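Local structure of uncharacterized protein (Vibrio parahaemolyticus, 1ZBP) at residues V168-A171 against S172-T175; F194-D197 against G198-E201. The protein is of unknown function but belongs to the ImpE family, whose members are probably associated with type VI secretion. One frame throughout, in Å; residues are numbered along the deposited sequence.

Both contacts are local turns at the same end of two neighbouring strands, 173-178 and 189-196, of the eight-stranded antiparallel sheet, and their centres lie about 8 Å apart. Interaction 1 leads from strand 165-169 into strand 173-178 and is partly buried, with three of its six touching residues in the interior. Interaction 2 closes the hairpin between strands 189-196 and 202-207 and is a surface contact, with Asp197 and Glu201 exposed and Ile196 its buried residue. Consecutive backbone bonds make the first turn; a bulge and glycines shape the second. The two are joined by probable hydrogen bonds from Asp197 N to Ser172 O (2.9 Å) and from Asn174 ND2 to Asp197 OD2 (2.8 Å).

Interaction 1 of 2, residues V168-A171 against S172-T175; sequences VPIA and SINT
Pro169 and Ile170 grip the next residues of the chain through two successive 3-10 turns, which redirect it from strand 165-169 into strand 173-178. The evidence is a pair of i to i+3 backbone hydrogen bonds, Ser172 N to Pro169 O at 2.8 Å and Ile173 N to Ile170 O at 2.9 Å. Each donor stands well above the plane of its carbonyl, 60° and 56° out of it, which fits the tight winding. The packed side is that of Ile170 and Ile173. The backbone sets Ile173 CB 3.3 Å from Ile170 O. With CG1 of Ile173 anti to its carbonyl carbon (chi1 -64°), that branch also lies against Ile170 O, CG1 at 3.5 Å, while CD1 comes only loosely to Ile170 CG2, at 4.4 Å. Ile156 and Phe135 complete the packing round the Ile170 and Ile173 side chains. The other side, formed by Pro169, Ala171 and Ser172, is partly exposed, and its side-chain contact is a loose one. There Ser172 OG rests beside the proline ring, 3.7 Å from Pro169 CB, a van der Waals contact. A water lies by the carbonyls of Ala171, within the turn, and Ile173, after it, 2.7 Å from Ala171 O and 2.7 Å from Ile173 O.

Interaction 2 of 2, residues F194-D197 against G198-E201; sequences FDID and GLGE
A beta hairpin with a classic bulge joins strand 189-196 to strand 202-207: Leu199 and Gly200 together face Ile196 across the antiparallel pair. Both bulge amides converge on one acceptor, Ile196 O. Gly200 N reaches it at 2.9 Å, nearly in line with the C=O bond, whereas Leu199 N, at 3.2 Å, comes from above the carbonyl plane. In the return direction the bond from Ile196 N to Gly200 O is weak, at 3.3 Å. Asp197 and Gly198 occupy the corners of a tight turn, and the backbone of Gly198 (phi 98°) would jam a CB against the preceding carbonyl, which accounts for a glycine there; the positive phi of Gly200 likewise favours one. On the apolar side Ile196 and Leu199 lie alongside each other and point the same way, with Ile196 CD1 3.5 Å from Leu199 CD1. Ile196 CG1 is tucked between its own backbone N and carbonyl carbon (chi1 81°), which brings CG1 as well as CD1 against Leu199. The Phe194 ring turns an edge to Gly200 O, its CD1 4.1 Å away. At the non-hydrogen-bonded pair, Asp195 and Glu201 project from the same face, their carboxylate planes 82° apart. Asp195 OD1 and Glu201 OE2 are 4.2 Å apart, a nearness of like charges that is probably unfavourable; Asp195 OD2 has a hydrogen-bond partner beyond the two segments. Outside the hairpin, Phe194 packs on Leu176 and Ile196 on Ile173, both of strand 173-178, while Leu199 touches Phe166 and Ile196 touches Val168 of strand 165-169.

Interaction 1 of 2, residues V168-A171 against S172-T175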
# COMPACT_ATOMS: atom_id res chain seq x y z
N VAL A 168 -1.52 10.59 0.94
CA VAL A 168 -2.44 11.60 0.46
C VAL A 168 -3.79 11.55 1.13
O VAL A 168 -4.45 10.51 1.17
CB VAL A 168 -2.61 11.46 -1.07
CG1 VAL A 168 -3.63 12.44 -1.58
CG2 VAL A 168 -1.26 11.67 -1.75
N PRO A 169 -4.22 12.69 1.70
CA PRO A 169 -5.50 12.84 2.39
C PRO A 169 -6.63 12.40 1.47
O PRO A 169 -6.69 12.85 0.33
CB PRO A 169 -5.56 14.34 2.68
CG PRO A 169 -4.14 14.69 2.89
CD PRO A 169 -3.44 13.94 1.76
N ILE A 170 -7.49 11.51 1.95
CA ILE A 170 -8.62 11.05 1.15
C ILE A 170 -9.41 12.30 0.72
O ILE A 170 -9.93 12.36 -0.40
CB ILE A 170 -9.51 10.08 1.95
CG1 ILE A 170 -8.71 8.81 2.24
CG2 ILE A 170 -10.78 9.75 1.17
CD1 ILE A 170 -9.45 7.82 3.14
N ALA A 171 -9.47 13.29 1.61
CA ALA A 171 -10.17 14.55 1.36
C ALA A 171 -9.61 15.33 0.16
O ALA A 171 -10.31 16.17 -0.43
CB ALA A 171 -10.12 15.43 2.60
N SER A 172 -8.36 15.06 -0.19
CA SER A 172 -7.70 15.72 -1.31
C SER A 172 -7.99 15.02 -2.63
O SER A 172 -7.56 15.48 -3.68
CB SER A 172 -6.18 15.76 -1.10
OG SER A 172 -5.81 16.76 -0.17
N ILE A 173 -8.71 13.90 -2.59
CA ILE A 173 -9.02 13.16 -3.80
C ILE A 173 -10.25 13.67 -4.52
O ILE A 173 -11.30 13.89 -3.91
CB ILE A 173 -9.24 11.64 -3.51
CG1 ILE A 173 -7.96 11.00 -2.96
CG2 ILE A 173 -9.70 10.94 -4.77
CD1 ILE A 173 -8.18 9.63 -2.36
N ASN A 174 -10.12 13.85 -5.84
CA ASN A 174 -11.21 14.28 -6.70
C ASN A 174 -11.73 13.03 -7.43
O ASN A 174 -12.92 12.73 -7.39
CB ASN A 174 -10.73 15.33 -7.71
CG ASN A 174 -10.17 16.59 -7.04
OD1 ASN A 174 -10.82 17.20 -6.17
ND2 ASN A 174 -8.98 16.99 -7.45
N THR A 175 -10.85 12.30 -8.12
CA THR A 175 -11.26 11.06 -8.78
C THR A 175 -10.24 9.99 -8.44
O THR A 175 -9.07 10.30 -8.21
CB THR A 175 -11.34 11.19 -10.34
OG1 THR A 175 -10.09 11.66 -10.84
CG2 THR A 175 -12.48 12.13 -10.76
O HOH W 1 -11.14 16.46 -2.97

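Interaction 2 of 2, residues F194-D197 against G198-E201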
# COMPACT_ATOMS: atom_id res chain seq x y z
N PHE A 194 -5.53 8.53 -10.84
CA PHE A 194 -6.16 9.47 -9.93
C PHE A 194 -6.14 10.92 -10.43
O PHE A 194 -5.73 11.22 -11.56
CB PHE A 194 -5.47 9.40 -8.57
CG PHE A 194 -3.98 9.60 -8.63
CD1 PHE A 194 -3.44 10.86 -8.87
CD2 PHE A 194 -3.12 8.53 -8.47
CE1 PHE A 194 -2.05 11.05 -8.93
CE2 PHE A 194 -1.73 8.71 -8.54
CZ PHE A 194 -1.20 9.96 -8.77
N ASP A 195 -6.62 11.81 -9.56
CA ASP A 195 -6.69 13.24 -9.80
C ASP A 195 -6.90 13.81 -8.41
O ASP A 195 -8.02 13.92 -7.95
CB ASP A 195 -7.88 13.59 -10.70
CG ASP A 195 -8.10 15.10 -10.84
OD1 ASP A 195 -9.00 15.50 -11.61
OD2 ASP A 195 -7.38 15.89 -10.19
N ILE A 196 -5.80 14.14 -7.74
CA ILE A 196 -5.88 14.68 -6.39
C ILE A 196 -5.30 16.09 -6.36
O ILE A 196 -4.43 16.44 -7.16
CB ILE A 196 -5.12 13.78 -5.36
CG1 ILE A 196 -3.63 14.07 -5.40
CG2 ILE A 196 -5.33 12.29 -5.70
CD1 ILE A 196 -3.06 14.44 -4.05
N ASP A 197 -5.80 16.89 -5.43
CA ASP A 197 -5.33 18.26 -5.25
C ASP A 197 -3.86 18.21 -4.86
O ASP A 197 -3.48 17.47 -3.95
CB ASP A 197 -6.14 18.93 -4.15
CG ASP A 197 -7.63 18.95 -4.46
OD1 ASP A 197 -8.45 19.09 -3.52
OD2 ASP A 197 -7.96 18.85 -5.66
N GLY A 198 -3.04 19.00 -5.55
CA GLY A 198 -1.62 19.02 -5.24
C GLY A 198 -0.76 18.15 -6.14
O GLY A 198 0.47 18.19 -6.05
N LEU A 199 -1.40 17.37 -7.01
CA LEU A 199 -0.70 16.49 -7.94
C LEU A 199 -1.37 16.48 -9.32
O LEU A 199 -0.78 16.05 -10.30
CB LEU A 199 -0.65 15.06 -7.40
CG LEU A 199 0.05 14.82 -6.06
CD1 LEU A 199 -0.13 13.37 -5.62
CD2 LEU A 199 1.52 15.17 -6.18
N GLY A 200 -2.61 16.96 -9.38
CA GLY A 200 -3.34 16.99 -10.64
C GLY A 200 -3.63 15.58 -11.11
O GLY A 200 -3.72 14.66 -10.29
N GLU A 201 -3.78 15.39 -12.42
CA GLU A 201 -4.05 14.05 -12.95
C GLU A 201 -2.75 13.25 -13.03
O GLU A 201 -1.74 13.73 -13.54
CB GLU A 201 -4.67 14.13 -14.34
CG GLU A 201 -5.97 14.92 -14.36
CD GLU A 201 -6.80 14.65 -15.61
OE1 GLU A 201 -6.25 14.79 -16.72
OE2 GLU A 201 -7.99 14.32 -15.47